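TRNA nucleotidyl transferase-related protein (Thermotoga maritima, PDB 3H38) probably adds CCA to the 3' ends of tRNAs from CTP and ATP, this chain being the class II nucleotidyltransferase portion of a longer protein. Local coordinates at residues L179-R187 against E227-M237; R218-E226 against V277-H285. All coordinates share one frame; numbering follows the deposited sequence.

Contact 1 of 2, residues L179-R187 against E227-M237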
loop_
_atom_site.group_PDB
_atom_site.type_symbol
_atom_site.label_atom_id
_atom_site.label_comp_id
_atom_site.label_asym_id
_atom_site.label_seq_id
_atom_site.Cartn_x
_atom_site.Cartn_y
_atom_site.Cartn_z
ATOM N N LEU A 179 -0.397 -12.694 2.850
ATOM C CA LEU A 179 -0.501 -11.554 1.940
ATOM C C LEU A 179 0.892 -11.147 1.458
ATOM O O LEU A 179 1.074 -10.850 0.267
ATOM C CB LEU A 179 -1.243 -10.380 2.609
ATOM C CG LEU A 179 -2.730 -10.641 2.975
ATOM C CD1 LEU A 179 -3.343 -9.582 3.872
ATOM C CD2 LEU A 179 -3.579 -10.743 1.714
ATOM N N ARG A 180 1.871 -11.178 2.371
ATOM C CA ARG A 180 3.261 -10.843 2.041
ATOM C C ARG A 180 3.863 -11.752 0.976
ATOM O O ARG A 180 4.635 -11.285 0.115
ATOM C CB ARG A 180 4.147 -10.867 3.282
ATOM C CG ARG A 180 3.845 -9.768 4.283
ATOM C CD ARG A 180 4.557 -10.000 5.576
ATOM N NE ARG A 180 5.989 -9.922 5.372
ATOM C CZ ARG A 180 6.673 -8.788 5.445
ATOM N NH1 ARG A 180 7.993 -8.779 5.227
ATOM N NH2 ARG A 180 6.032 -7.663 5.752
ATOM N N ALA A 181 3.516 -13.040 1.028
ATOM C CA ALA A 181 4.000 -13.990 0.020
ATOM C C ALA A 181 3.512 -13.601 -1.368
ATOM O O ALA A 181 4.285 -13.507 -2.314
ATOM C CB ALA A 181 3.589 -15.413 0.360
ATOM N N ILE A 182 2.223 -13.343 -1.492
ATOM C CA ILE A 182 1.704 -12.900 -2.769
ATOM C C ILE A 182 2.425 -11.627 -3.196
ATOM O O ILE A 182 2.875 -11.522 -4.350
ATOM C CB ILE A 182 0.176 -12.685 -2.694
ATOM C CG1 ILE A 182 -0.534 -14.035 -2.565
ATOM C CG2 ILE A 182 -0.334 -11.898 -3.889
ATOM C CD1 ILE A 182 -1.705 -13.982 -1.629
ATOM N N ARG A 183 2.573 -10.689 -2.288
ATOM C CA ARG A 183 3.218 -9.457 -2.609
ATOM C C ARG A 183 4.598 -9.569 -3.179
ATOM O O ARG A 183 4.885 -8.927 -4.130
ATOM C CB ARG A 183 3.216 -8.484 -1.460
ATOM C CG ARG A 183 4.193 -7.404 -1.630
ATOM C CD ARG A 183 3.858 -6.204 -0.864
ATOM N NE ARG A 183 3.874 -6.500 0.545
ATOM C CZ ARG A 183 4.887 -6.264 1.347
ATOM N NH1 ARG A 183 4.830 -6.589 2.609
ATOM N NH2 ARG A 183 5.954 -5.697 0.879
ATOM N N PHE A 184 5.462 -10.366 -2.575
ATOM C CA PHE A 184 6.817 -10.551 -3.106
ATOM C C PHE A 184 6.771 -11.485 -4.318
ATOM O O PHE A 184 7.643 -11.446 -5.169
ATOM C CB PHE A 184 7.775 -11.103 -2.040
ATOM C CG PHE A 184 8.066 -10.143 -0.893
ATOM C CD1 PHE A 184 7.723 -10.470 0.408
ATOM C CD2 PHE A 184 8.722 -8.948 -1.106
ATOM C CE1 PHE A 184 8.009 -9.607 1.467
ATOM C CE2 PHE A 184 9.006 -8.088 -0.051
ATOM C CZ PHE A 184 8.649 -8.423 1.236
ATOM N N GLU A 185 5.763 -12.343 -4.382
ATOM C CA GLU A 185 5.549 -13.151 -5.583
ATOM C C GLU A 185 5.337 -12.274 -6.819
ATOM O O GLU A 185 5.951 -12.502 -7.852
ATOM C CB GLU A 185 4.353 -14.084 -5.417
ATOM C CG GLU A 185 4.586 -15.469 -5.983
ATOM C CD GLU A 185 3.295 -16.232 -6.198
ATOM O OE1 GLU A 185 2.204 -15.626 -6.043
ATOM O OE2 GLU A 185 3.370 -17.436 -6.535
ATOM N N GLN A 186 4.472 -11.272 -6.725
ATOM C CA GLN A 186 4.285 -10.400 -7.878
ATOM C C GLN A 186 5.405 -9.365 -8.007
ATOM O O GLN A 186 5.684 -8.902 -9.106
ATOM C CB GLN A 186 2.897 -9.692 -7.905
ATOM C CG GLN A 186 1.681 -10.527 -7.503
ATOM C CD GLN A 186 1.609 -11.859 -8.226
ATOM O OE1 GLN A 186 1.898 -11.941 -9.408
ATOM N NE2 GLN A 186 1.222 -12.914 -7.507
ATOM N N ARG A 187 6.032 -8.978 -6.901
ATOM C CA ARG A 187 7.036 -7.906 -6.949
ATOM C C ARG A 187 8.335 -8.256 -7.702
ATOM O O ARG A 187 8.920 -7.401 -8.365
ATOM C CB ARG A 187 7.368 -7.388 -5.555
ATOM C CG ARG A 187 8.627 -6.527 -5.529
ATOM C CD ARG A 187 9.336 -6.720 -4.223
ATOM N NE ARG A 187 9.045 -5.695 -3.219
ATOM C CZ ARG A 187 9.979 -4.921 -2.661
ATOM N NH1 ARG A 187 9.637 -4.023 -1.736
ATOM N NH2 ARG A 187 11.265 -5.052 -3.015
ATOM N N GLU A 227 2.362 -1.808 -4.231
ATOM C CA GLU A 227 3.324 -2.582 -5.009
ATOM C C GLU A 227 3.114 -2.321 -6.506
ATOM O O GLU A 227 2.282 -1.501 -6.900
ATOM C CB GLU A 227 3.211 -4.073 -4.677
ATOM C CG GLU A 227 4.346 -4.953 -5.232
ATOM C CD GLU A 227 5.712 -4.366 -4.950
ATOM O OE1 GLU A 227 6.049 -4.276 -3.738
ATOM O OE2 GLU A 227 6.425 -3.986 -5.932
ATOM N N LYS A 228 3.921 -2.911 -7.354
ATOM C CA LYS A 228 3.798 -2.586 -8.756
ATOM C C LYS A 228 2.568 -2.997 -9.516
ATOM O O LYS A 228 1.993 -2.154 -10.165
ATOM C CB LYS A 228 5.060 -2.928 -9.540
ATOM C CG LYS A 228 5.341 -4.367 -9.744
ATOM C CD LYS A 228 6.849 -4.601 -9.629
ATOM C CE LYS A 228 7.317 -5.890 -10.254
ATOM N NZ LYS A 228 7.300 -5.804 -11.728
ATOM N N ASN A 229 2.141 -4.252 -9.454
ATOM C CA ASN A 229 0.951 -4.646 -10.202
ATOM C C ASN A 229 -0.066 -5.227 -9.277
ATOM O O ASN A 229 -0.189 -6.413 -9.172
ATOM C CB ASN A 229 1.269 -5.671 -11.288
ATOM C CG ASN A 229 2.023 -5.083 -12.458
ATOM O OD1 ASN A 229 1.698 -4.015 -12.938
ATOM N ND2 ASN A 229 3.031 -5.793 -12.936
ATOM N N PRO A 230 -0.803 -4.355 -8.624
ATOM C CA PRO A 230 -1.732 -4.727 -7.559
ATOM C C PRO A 230 -2.756 -5.725 -8.071
ATOM O O PRO A 230 -3.120 -6.659 -7.367
ATOM C CB PRO A 230 -2.422 -3.403 -7.201
ATOM C CG PRO A 230 -1.577 -2.318 -7.808
ATOM C CD PRO A 230 -0.911 -2.936 -9.007
ATOM N N LEU A 231 -3.213 -5.526 -9.297
ATOM C CA LEU A 231 -4.297 -6.325 -9.851
ATOM C C LEU A 231 -3.911 -7.808 -9.915
ATOM O O LEU A 231 -4.751 -8.681 -9.692
ATOM C CB LEU A 231 -4.633 -5.802 -11.246
ATOM C CG LEU A 231 -6.055 -5.794 -11.817
ATOM C CD1 LEU A 231 -5.919 -6.419 -13.142
ATOM C CD2 LEU A 231 -7.103 -6.548 -10.994
ATOM N N LYS A 232 -2.651 -8.069 -10.166
ATOM C CA LYS A 232 -2.091 -9.385 -10.183
ATOM C C LYS A 232 -2.179 -10.059 -8.856
ATOM O O LYS A 232 -2.469 -11.211 -8.774
ATOM C CB LYS A 232 -0.617 -9.237 -10.449
ATOM C CG LYS A 232 -0.230 -9.497 -11.802
ATOM C CD LYS A 232 -0.259 -10.963 -12.033
ATOM C CE LYS A 232 1.075 -11.529 -11.858
ATOM N NZ LYS A 232 1.062 -12.841 -12.483
ATOM N N SER A 233 -1.875 -9.287 -7.835
ATOM C CA SER A 233 -1.866 -9.702 -6.428
ATOM C C SER A 233 -3.285 -10.024 -5.976
ATOM O O SER A 233 -3.573 -11.090 -5.414
ATOM C CB SER A 233 -1.342 -8.563 -5.557
ATOM O OG SER A 233 0.042 -8.355 -5.733
ATOM N N ILE A 234 -4.171 -9.077 -6.246
ATOM C CA ILE A 234 -5.584 -9.240 -6.004
ATOM C C ILE A 234 -6.121 -10.517 -6.656
ATOM O O ILE A 234 -6.852 -11.288 -6.028
ATOM C CB ILE A 234 -6.333 -8.024 -6.509
ATOM C CG1 ILE A 234 -5.961 -6.805 -5.649
ATOM C CG2 ILE A 234 -7.829 -8.292 -6.510
ATOM C CD1 ILE A 234 -6.723 -5.530 -6.056
ATOM N N ARG A 235 -5.716 -10.786 -7.886
ATOM C CA ARG A 235 -6.250 -11.974 -8.555
ATOM C C ARG A 235 -5.629 -13.177 -7.921
ATOM O O ARG A 235 -6.216 -14.252 -7.876
ATOM C CB ARG A 235 -6.004 -11.928 -10.060
ATOM C CG ARG A 235 -6.666 -10.705 -10.692
ATOM C CD ARG A 235 -6.273 -10.554 -12.138
ATOM N NE ARG A 235 -7.340 -9.970 -12.946
ATOM C CZ ARG A 235 -7.125 -9.245 -14.044
ATOM N NH1 ARG A 235 -8.153 -8.723 -14.757
ATOM N NH2 ARG A 235 -5.867 -9.023 -14.409
ATOM N N ARG A 236 -4.438 -12.976 -7.381
ATOM C CA ARG A 236 -3.737 -14.068 -6.729
ATOM C C ARG A 236 -4.432 -14.405 -5.406
ATOM O O ARG A 236 -4.630 -15.572 -5.086
ATOM C CB ARG A 236 -2.256 -13.709 -6.544
ATOM C CG ARG A 236 -1.395 -14.862 -6.086
ATOM C CD ARG A 236 -1.517 -16.106 -6.967
ATOM N NE ARG A 236 -0.272 -16.857 -6.914
ATOM C CZ ARG A 236 -0.145 -18.163 -7.121
ATOM N NH1 ARG A 236 1.052 -18.721 -7.039
ATOM N NH2 ARG A 236 -1.194 -18.913 -7.396
ATOM N N MET A 237 -4.823 -13.377 -4.655
ATOM C CA MET A 237 -5.586 -13.557 -3.412
ATOM C C MET A 237 -6.851 -14.340 -3.709
ATOM O O MET A 237 -7.206 -15.267 -3.004
ATOM C CB MET A 237 -5.975 -12.195 -2.825
ATOM C CG MET A 237 -4.779 -11.433 -2.205
ATOM S SD MET A 237 -5.112 -9.716 -1.650
ATOM C CE MET A 237 -4.267 -8.789 -2.930
#

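Contact 2 of 2, residues R218-E226 against V277-H285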
loop_
_atom_site.group_PDB
_atom_site.type_symbol
_atom_site.label_atom_id
_atom_site.label_comp_id
_atom_site.label_asym_id
_atom_site.label_seq_id
_atom_site.Cartn_x
_atom_site.Cartn_y
_atom_site.Cartn_z
ATOM N N ARG A 218 -4.563 -4.943 7.524
ATOM C CA ARG A 218 -4.822 -3.786 6.685
ATOM C C ARG A 218 -3.488 -3.286 6.182
ATOM O O ARG A 218 -3.314 -2.933 5.002
ATOM C CB ARG A 218 -5.560 -2.692 7.468
ATOM C CG ARG A 218 -5.493 -1.317 6.840
ATOM C CD ARG A 218 -6.506 -0.331 7.415
ATOM N NE ARG A 218 -6.281 0.986 6.831
ATOM C CZ ARG A 218 -6.998 2.074 7.104
ATOM N NH1 ARG A 218 -6.712 3.221 6.518
ATOM N NH2 ARG A 218 -7.988 2.023 7.965
ATOM N N GLN A 219 -2.520 -3.279 7.078
ATOM C CA GLN A 219 -1.266 -2.694 6.726
ATOM C C GLN A 219 -0.553 -3.501 5.649
ATOM O O GLN A 219 0.114 -2.926 4.783
ATOM C CB GLN A 219 -0.374 -2.521 7.948
ATOM C CG GLN A 219 0.928 -1.850 7.561
ATOM C CD GLN A 219 2.133 -2.504 8.199
ATOM O OE1 GLN A 219 2.838 -3.304 7.562
ATOM N NE2 GLN A 219 2.378 -2.178 9.470
ATOM N N GLU A 220 -0.678 -4.824 5.689
ATOM C CA GLU A 220 -0.084 -5.635 4.632
ATOM C C GLU A 220 -0.888 -5.428 3.341
ATOM O O GLU A 220 -0.372 -5.552 2.226
ATOM C CB GLU A 220 -0.025 -7.112 5.029
ATOM C CG GLU A 220 1.030 -7.437 6.110
ATOM C CD GLU A 220 2.460 -6.998 5.750
ATOM O OE1 GLU A 220 2.846 -7.120 4.575
ATOM O OE2 GLU A 220 3.201 -6.529 6.644
ATOM N N LEU A 221 -2.158 -5.082 3.506
ATOM C CA LEU A 221 -3.003 -4.777 2.367
ATOM C C LEU A 221 -2.592 -3.483 1.695
ATOM O O LEU A 221 -2.446 -3.452 0.481
ATOM C CB LEU A 221 -4.471 -4.720 2.776
ATOM C CG LEU A 221 -5.433 -5.748 2.166
ATOM C CD1 LEU A 221 -4.723 -6.882 1.449
ATOM C CD2 LEU A 221 -6.396 -6.292 3.231
ATOM N N GLU A 222 -2.414 -2.411 2.463
ATOM C CA GLU A 222 -2.011 -1.154 1.839
ATOM C C GLU A 222 -0.696 -1.386 1.103
ATOM O O GLU A 222 -0.462 -0.874 0.004
ATOM C CB GLU A 222 -1.899 -0.030 2.874
ATOM C CG GLU A 222 -3.251 0.490 3.352
ATOM C CD GLU A 222 -3.288 0.843 4.831
ATOM O OE1 GLU A 222 -2.450 0.317 5.610
ATOM O OE2 GLU A 222 -4.177 1.639 5.222
ATOM N N LYS A 223 0.165 -2.170 1.699
ATOM C CA LYS A 223 1.461 -2.445 1.143
ATOM C C LYS A 223 1.385 -3.167 -0.175
ATOM O O LYS A 223 2.021 -2.781 -1.111
ATOM C CB LYS A 223 2.247 -3.281 2.122
ATOM C CG LYS A 223 3.536 -2.744 2.559
ATOM C CD LYS A 223 3.730 -3.265 3.927
ATOM C CE LYS A 223 5.048 -2.942 4.506
ATOM N NZ LYS A 223 5.232 -3.765 5.730
ATOM N N ILE A 224 0.564 -4.187 -0.255
ATOM C CA ILE A 224 0.205 -4.752 -1.560
ATOM C C ILE A 224 -0.260 -3.671 -2.556
ATOM O O ILE A 224 0.174 -3.649 -3.710
ATOM C CB ILE A 224 -0.905 -5.798 -1.458
ATOM C CG1 ILE A 224 -0.302 -7.174 -1.183
ATOM C CG2 ILE A 224 -1.695 -5.844 -2.762
ATOM C CD1 ILE A 224 -1.326 -8.180 -0.731
ATOM N N LEU A 225 -1.123 -2.763 -2.106
ATOM C CA LEU A 225 -1.687 -1.770 -3.017
ATOM C C LEU A 225 -0.627 -0.849 -3.579
ATOM O O LEU A 225 -0.750 -0.375 -4.701
ATOM C CB LEU A 225 -2.811 -0.975 -2.340
ATOM C CG LEU A 225 -3.903 -1.965 -1.923
ATOM C CD1 LEU A 225 -5.199 -1.317 -1.436
ATOM C CD2 LEU A 225 -4.157 -2.920 -3.078
ATOM N N GLU A 226 0.420 -0.630 -2.828
ATOM C CA GLU A 226 1.468 0.232 -3.284
ATOM C C GLU A 226 2.517 -0.508 -4.075
ATOM O O GLU A 226 3.462 0.076 -4.489
ATOM C CB GLU A 226 2.127 0.974 -2.114
ATOM C CG GLU A 226 1.278 1.972 -1.372
ATOM C CD GLU A 226 0.188 2.586 -2.203
ATOM O OE1 GLU A 226 -0.981 2.455 -1.835
ATOM O OE2 GLU A 226 0.501 3.228 -3.207
ATOM N N VAL A 277 -4.992 9.643 -4.323
ATOM C CA VAL A 277 -6.022 8.619 -4.212
ATOM C C VAL A 277 -5.591 7.529 -3.225
ATOM O O VAL A 277 -4.608 6.823 -3.467
ATOM C CB VAL A 277 -6.325 7.973 -5.584
ATOM C CG1 VAL A 277 -6.853 6.549 -5.413
ATOM C CG2 VAL A 277 -7.305 8.826 -6.381
ATOM N N ASP A 278 -6.313 7.399 -2.115
ATOM C CA ASP A 278 -6.074 6.289 -1.202
ATOM C C ASP A 278 -6.539 4.984 -1.847
ATOM O O ASP A 278 -7.740 4.716 -1.958
ATOM C CB ASP A 278 -6.762 6.506 0.147
ATOM C CG ASP A 278 -6.477 5.381 1.137
ATOM O OD1 ASP A 278 -6.624 5.603 2.356
ATOM O OD2 ASP A 278 -6.112 4.268 0.697
ATOM N N ARG A 279 -5.575 4.175 -2.268
ATOM C CA ARG A 279 -5.877 2.958 -3.002
ATOM C C ARG A 279 -6.595 1.918 -2.169
ATOM O O ARG A 279 -7.402 1.146 -2.709
ATOM C CB ARG A 279 -4.612 2.371 -3.605
ATOM C CG ARG A 279 -3.890 3.386 -4.431
ATOM C CD ARG A 279 -3.000 2.754 -5.448
ATOM N NE ARG A 279 -2.213 3.789 -6.097
ATOM C CZ ARG A 279 -1.194 3.547 -6.909
ATOM N NH1 ARG A 279 -0.527 4.566 -7.442
ATOM N NH2 ARG A 279 -0.843 2.291 -7.179
ATOM N N PHE A 280 -6.305 1.898 -0.867
ATOM C CA PHE A 280 -6.971 0.977 0.041
ATOM C C PHE A 280 -8.504 1.192 -0.007
ATOM O O PHE A 280 -9.273 0.244 -0.136
ATOM C CB PHE A 280 -6.414 1.123 1.470
ATOM C CG PHE A 280 -7.100 0.241 2.487
ATOM C CD1 PHE A 280 -7.068 -1.142 2.365
ATOM C CD2 PHE A 280 -7.765 0.797 3.570
ATOM C CE1 PHE A 280 -7.708 -1.960 3.297
ATOM C CE2 PHE A 280 -8.403 -0.011 4.508
ATOM C CZ PHE A 280 -8.379 -1.403 4.359
ATOM N N TYR A 281 -8.929 2.444 0.095
ATOM C CA TYR A 281 -10.342 2.781 0.052
ATOM C C TYR A 281 -10.948 2.663 -1.350
ATOM O O TYR A 281 -12.103 2.253 -1.498
ATOM C CB TYR A 281 -10.549 4.190 0.567
ATOM C CG TYR A 281 -10.622 4.242 2.049
ATOM C CD1 TYR A 281 -11.772 4.671 2.673
ATOM C CD2 TYR A 281 -9.557 3.818 2.836
ATOM C CE1 TYR A 281 -11.867 4.702 4.026
ATOM C CE2 TYR A 281 -9.646 3.845 4.217
ATOM C CZ TYR A 281 -10.809 4.295 4.791
ATOM O OH TYR A 281 -10.960 4.353 6.131
ATOM N N ALA A 282 -10.178 3.039 -2.364
ATOM C CA ALA A 282 -10.638 2.873 -3.730
ATOM C C ALA A 282 -11.035 1.416 -3.918
ATOM O O ALA A 282 -12.137 1.119 -4.395
ATOM C CB ALA A 282 -9.548 3.247 -4.702
ATOM N N VAL A 283 -10.147 0.506 -3.523
ATOM C CA VAL A 283 -10.417 -0.928 -3.671
ATOM C C VAL A 283 -11.582 -1.393 -2.805
ATOM O O VAL A 283 -12.289 -2.332 -3.157
ATOM C CB VAL A 283 -9.175 -1.798 -3.351
ATOM C CG1 VAL A 283 -9.457 -3.258 -3.652
ATOM C CG2 VAL A 283 -8.010 -1.354 -4.180
ATOM N N LEU A 284 -11.787 -0.747 -1.666
ATOM C CA LEU A 284 -12.895 -1.149 -0.806
ATOM C C LEU A 284 -14.236 -0.699 -1.387
ATOM O O LEU A 284 -15.268 -1.341 -1.161
ATOM C CB LEU A 284 -12.726 -0.614 0.620
ATOM C CG LEU A 284 -11.564 -1.120 1.479
ATOM C CD1 LEU A 284 -11.595 -0.490 2.875
ATOM C CD2 LEU A 284 -11.577 -2.631 1.595
ATOM N N HIS A 285 -14.223 0.405 -2.134
ATOM C CA HIS A 285 -15.436 0.860 -2.812
ATOM C C HIS A 285 -16.003 -0.290 -3.636
ATOM O O HIS A 285 -17.212 -0.450 -3.721
ATOM C CB HIS A 285 -15.179 2.073 -3.696
ATOM C CG HIS A 285 -15.354 3.381 -3.000
ATOM N ND1 HIS A 285 -16.486 4.157 -3.144
ATOM C CD2 HIS A 285 -14.533 4.078 -2.171
ATOM C CE1 HIS A 285 -16.359 5.269 -2.445
ATOM N NE2 HIS A 285 -15.172 5.245 -1.850
#

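Contact 1 of 2, residues L179-R187 against E227-M237
Arg236 meets Glu185 side-on across two helices of the mostly helical region that follows the head-domain sheet of this class II CCA-adding enzyme. The short axes of helix 179-187 and helix 230-237 pass 9.3 Å apart at 137°, a splayed antiparallel packing. NE of Arg236 donates to OE1 of Glu185 at 2.9 Å and NH1 to OE2 at 2.7 Å, both bonds nearly straight and each using the syn lone pair. Carboxylate and guanidinium planes are 10° apart, so the pairing is bidentate and nearly flat; a further bond from Ile192 N to OE2 steadies the carboxylate.

Next to this salt bridge, Ile182 points its CB at the partner helix. Its CG1 lies 3.7 Å from Arg236 CG, while CG2, anti to the backbone N, rests against the Ser233 backbone. Farther along, Leu179 and Met237 cross at about a right angle, with CD2 of Leu179 3.8 Å from SD of Met237, and helix 242-246 packs against both.

At the other end Glu227 lies against Arg187, a residue that binds CTP and ATP. The chi2 bend of Glu227 brings its carboxylate against CB and CG of Arg187. The Arg187 NE to Glu227 OE1 bond is weak, and the planes are clearly tilted. Arg183, another nucleotide-binding residue, has its salt bridge with Glu220 instead. Between the two ion pairs, Gln186 lays its CG 3.2 Å from Ser233 OG, a buried hydroxyl with no polar partner in the model.

Contact 2 of 2, residues R218-E226 against V277-H285
Helix 218-225 and helix 279-285 run almost perpendicular, at 95° with axes 9.6 Å apart, and their backbones come nearest where the CA atoms of Glu222 and Phe280 are 5.7 Å from each other.

Phe280 is the knob of this crossing: its side chain enters a hole formed by Arg218, Leu221, Glu222 and Leu225. With CG anti to the backbone N, the ring reaches across to helix 218-225. Arg218 spans one face, where its CG lies 4.2 Å from the ring centroid and 25° off the normal, a CH-pi contact. The extended chain carries the guanidinium onward over the rim, NE being 3.3 Å from CE2 of Phe280 and the two planes 23° apart. Leu284 CD1 covers the opposite face, so the ring is sandwiched.

Glu222, one turn after Arg218, fixes this guanidinium. Arg218 NE donates to Glu222 OE2 at 2.7 Å; the oxygen lies in the guanidinium plane, while the nitrogen comes from well above the carboxylate plane. The same glutamate places CG 3.7 Å from Phe280 CB. Tyr281 meets Arg218 NH1 at its ring edge, while its hydroxyl bonds to Arg306 N.

Leu225 enters beside the knob, its CD1 near the plane of the Phe280 ring and 3.9 Å from CG2 of Val283. Glu226 OE2 lies over one face of the Arg279 guanidinium; any attraction is probably only electrostatic, since no N-H points at the oxygen. Asp278, at the N-cap, accepts weak bonds from Phe280 N and Tyr281 N.

The arrangement is a near-orthogonal knob-into-hole helix crossing, joining helix 214-225, which packs on the nucleotide-binding helix 177-187, to helix 279-287.

The centres of contacts 1 and 2 lie about 12 Å apart in the helical middle of the chain, and their segments alternate in sequence: 179-187, 218-226, 227-237, then 277-285. Helix 214-225 and helix 230-239 are consecutive, so each of two successive helices supplies one side of a contact. The contacts also touch directly. Glu220, from segment 218-226, forms salt bridges with Arg180 and Arg183, both of which bind CTP and ATP, and Ile224 CD1 packs on Met237 CE at 3.7 Å. Helix 214-225 therefore connects the nucleotide-binding helix 177-187 to helix 279-287, giving a continuous line of side-chain contacts from the nucleotide site toward the C-terminal helices.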